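Local structure of prophenoloxidase b (Marsupenaeus japonicus, 3WKY) at residues S496-M501 against P537-I542. The protein is a type 3 copper phenoloxidase precursor of shrimp hemolymph, which once activated probably hydroxylates monophenols and oxidises o-diphenols at its dicopper centre. Residues are numbered along the deposited sequence; the frame is centred on the assembly and turned at random. Where two conformers were deposited one is given.
Sequences SDFKRM and PIAPGI. With NAG (2-acetamido-2-deoxy-beta-D-glucopyranose), chain E.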
loop_
_atom_site.group_PDB
_atom_site.type_symbol
_atom_site.label_atom_id
_atom_site.label_comp_id
_atom_site.label_asym_id
_atom_site.label_seq_id
_atom_site.Cartn_x
_atom_site.Cartn_y
_atom_site.Cartn_z
ATOM N N SER A 496 64.141 31.099 9.773
ATOM C CA SER A 496 65.489 31.484 9.361
ATOM C C SER A 496 66.100 30.499 8.365
ATOM O O SER A 496 67.252 30.648 7.959
ATOM C CB SER A 496 66.403 31.634 10.579
ATOM O OG SER A 496 66.622 30.385 11.209
ATOM N N ASP A 497 65.334 29.491 7.964
ATOM C CA ASP A 497 65.853 28.590 6.945
ATOM C C ASP A 497 64.838 28.301 5.857
ATOM O O ASP A 497 63.692 28.753 5.922
ATOM C CB ASP A 497 66.397 27.295 7.553
ATOM C CG ASP A 497 67.590 26.743 6.777
ATOM O OD1 ASP A 497 67.759 27.097 5.587
ATOM O OD2 ASP A 497 68.357 25.948 7.359
ATOM N N PHE A 498 65.293 27.607 4.818
ATOM C CA PHE A 498 64.432 27.257 3.701
ATOM C C PHE A 498 63.408 26.247 4.196
ATOM O O PHE A 498 63.723 25.399 5.034
ATOM C CB PHE A 498 65.246 26.652 2.560
ATOM C CG PHE A 498 65.930 27.671 1.702
ATOM C CD1 PHE A 498 67.104 28.278 2.125
ATOM C CD2 PHE A 498 65.397 28.031 0.472
ATOM C CE1 PHE A 498 67.733 29.225 1.335
ATOM C CE2 PHE A 498 66.024 28.979 -0.323
ATOM C CZ PHE A 498 67.196 29.578 0.113
ATOM N N LYS A 499 62.186 26.334 3.679
ATOM C CA LYS A 499 61.131 25.423 4.109
ATOM C C LYS A 499 60.463 24.805 2.890
ATOM O O LYS A 499 60.204 25.498 1.904
ATOM C CB LYS A 499 60.086 26.166 4.943
ATOM C CG LYS A 499 60.561 26.665 6.306
ATOM C CD LYS A 499 60.809 25.513 7.263
ATOM C CE LYS A 499 61.182 26.028 8.644
ATOM N NZ LYS A 499 61.544 24.917 9.563
ATOM N N ARG A 500 60.212 23.501 2.954
ATOM C CA ARG A 500 59.450 22.817 1.918
ATOM C C ARG A 500 57.984 22.862 2.324
ATOM O O ARG A 500 57.657 22.763 3.511
ATOM C CB ARG A 500 59.862 21.351 1.805
ATOM C CG ARG A 500 61.304 21.094 1.418
ATOM C CD ARG A 500 61.549 19.598 1.196
ATOM N NE ARG A 500 60.985 18.773 2.265
ATOM C CZ ARG A 500 61.526 18.646 3.475
ATOM N NH1 ARG A 500 62.644 19.298 3.772
ATOM N NH2 ARG A 500 60.952 17.874 4.392
ATOM N N MET A 501 57.099 23.011 1.351
ATOM C CA MET A 501 55.689 22.916 1.672
ATOM C C MET A 501 54.888 22.262 0.560
ATOM O O MET A 501 55.327 22.207 -0.596
ATOM C CB MET A 501 55.131 24.293 1.983
ATOM C CG MET A 501 55.181 25.207 0.820
ATOM S SD MET A 501 53.522 25.770 0.508
ATOM C CE MET A 501 53.842 27.510 0.321
ATOM N N PRO A 537 61.567 24.510 -2.373
ATOM C CA PRO A 537 61.835 25.079 -1.046
ATOM C C PRO A 537 61.604 26.591 -1.027
ATOM O O PRO A 537 61.951 27.278 -1.991
ATOM C CB PRO A 537 63.319 24.772 -0.835
ATOM C CG PRO A 537 63.544 23.519 -1.617
ATOM C CD PRO A 537 62.659 23.629 -2.832
ATOM N N ILE A 538 60.998 27.091 0.046
ATOM C CA ILE A 538 60.676 28.506 0.164
ATOM C C ILE A 538 61.760 29.191 0.999
ATOM O O ILE A 538 62.013 28.791 2.136
ATOM C CB ILE A 538 59.303 28.704 0.869
ATOM C CG1 ILE A 538 58.208 27.889 0.167
ATOM C CG2 ILE A 538 58.905 30.168 0.900
ATOM C CD1 ILE A 538 57.883 28.389 -1.214
ATOM N N ALA A 539 62.406 30.199 0.424
ATOM C CA ALA A 539 63.427 30.966 1.142
ATOM C C ALA A 539 62.772 31.778 2.246
ATOM O O ALA A 539 61.597 32.146 2.133
ATOM C CB ALA A 539 64.157 31.897 0.183
ATOM N N PRO A 540 63.533 32.081 3.311
ATOM C CA PRO A 540 63.027 33.022 4.312
ATOM C C PRO A 540 62.485 34.265 3.622
ATOM O O PRO A 540 63.086 34.734 2.652
ATOM C CB PRO A 540 64.277 33.354 5.128
ATOM C CG PRO A 540 65.063 32.074 5.086
ATOM C CD PRO A 540 64.840 31.515 3.693
ATOM N N GLY A 541 61.342 34.762 4.085
ATOM C CA GLY A 541 60.693 35.889 3.444
ATOM C C GLY A 541 59.492 35.522 2.582
ATOM O O GLY A 541 58.974 34.401 2.628
ATOM N N ILE A 542 59.071 36.486 1.771
ATOM C CA ILE A 542 57.870 36.360 0.953
ATOM C C ILE A 542 58.129 35.639 -0.371
ATOM O O ILE A 542 59.162 35.834 -1.001
ATOM C CB ILE A 542 57.246 37.755 0.706
ATOM C CG1 ILE A 542 56.564 38.247 1.984
ATOM C CG2 ILE A 542 56.259 37.736 -0.452
ATOM C CD1 ILE A 542 55.753 39.506 1.804
HETATM C C1 NAG E . 58.428 23.987 11.468
HETATM C C2 NAG E . 57.535 22.985 12.222
HETATM C C3 NAG E . 58.249 21.803 12.891
HETATM C C4 NAG E . 59.637 21.499 12.342
HETATM C C5 NAG E . 60.384 22.799 12.137
HETATM C C6 NAG E . 61.828 22.539 11.718
HETATM C C7 NAG E . 55.583 24.191 13.113
HETATM C C8 NAG E . 55.357 25.582 13.633
HETATM N N2 NAG E . 56.808 23.689 13.270
HETATM O O3 NAG E . 57.449 20.650 12.743
HETATM O O4 NAG E . 60.351 20.685 13.246
HETATM O O5 NAG E . 59.709 23.495 11.120
HETATM O O6 NAG E . 61.839 21.704 10.580
HETATM O O7 NAG E . 54.652 23.583 12.584
#
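K499 and I538 exchange two backbone hydrogen bonds, a lone antiparallel bridge between two loops, just before strands 501-509 and 541-548 begin. K499 N reaches I538 O at 2.9 Å, and I538 N returns to K499 O at 2.6 Å, a short, nearly straight bond (173° at the hydrogen). Both carbonyl oxygens take more than one contact: I538 O also accepts from N493 ND2, F498 CA lies 3.3 Å from I538 O in a CA-H...O contact, and P537 CA makes the matching contact to K499 O. The same N493 amide donates to D497 O, so one side chain of strand 485-493 ties both segments together. D497 turns its carboxylate back onto the chain: in the conformer given, OD1 accepts F498 N on its anti side at 2.6 Å, which would satisfy a donor the bridge does not use; a second conformer of D497 makes this bond less certain than the backbone pair. On the surface, F498 lays its ring over A539, whose CA sits 3.9 Å from the ring centroid in a CH-pi contact; A539 CB touches CE2, and P540 CD covers the same face toward the rim. CG stands anti to the carbonyl carbon (chi1 -81°), and from there the ring reaches over A539. Inward, M501 CG meets I538 CG1 at 4.1 Å, and both side chains rest on I545 of strand 541-548. K499 bends at chi2 (-69°), and its chain leads away from I538 to NZ, which donates to the ring oxygen O5 of an N-acetylglucosamine at 2.8 Å; N422, a glycosylated asparagine, lies against the same lysine. The paired loops are crossovers between two beta sheets within the Ig-like C-terminal domain of the hemocyanin family, at its surface.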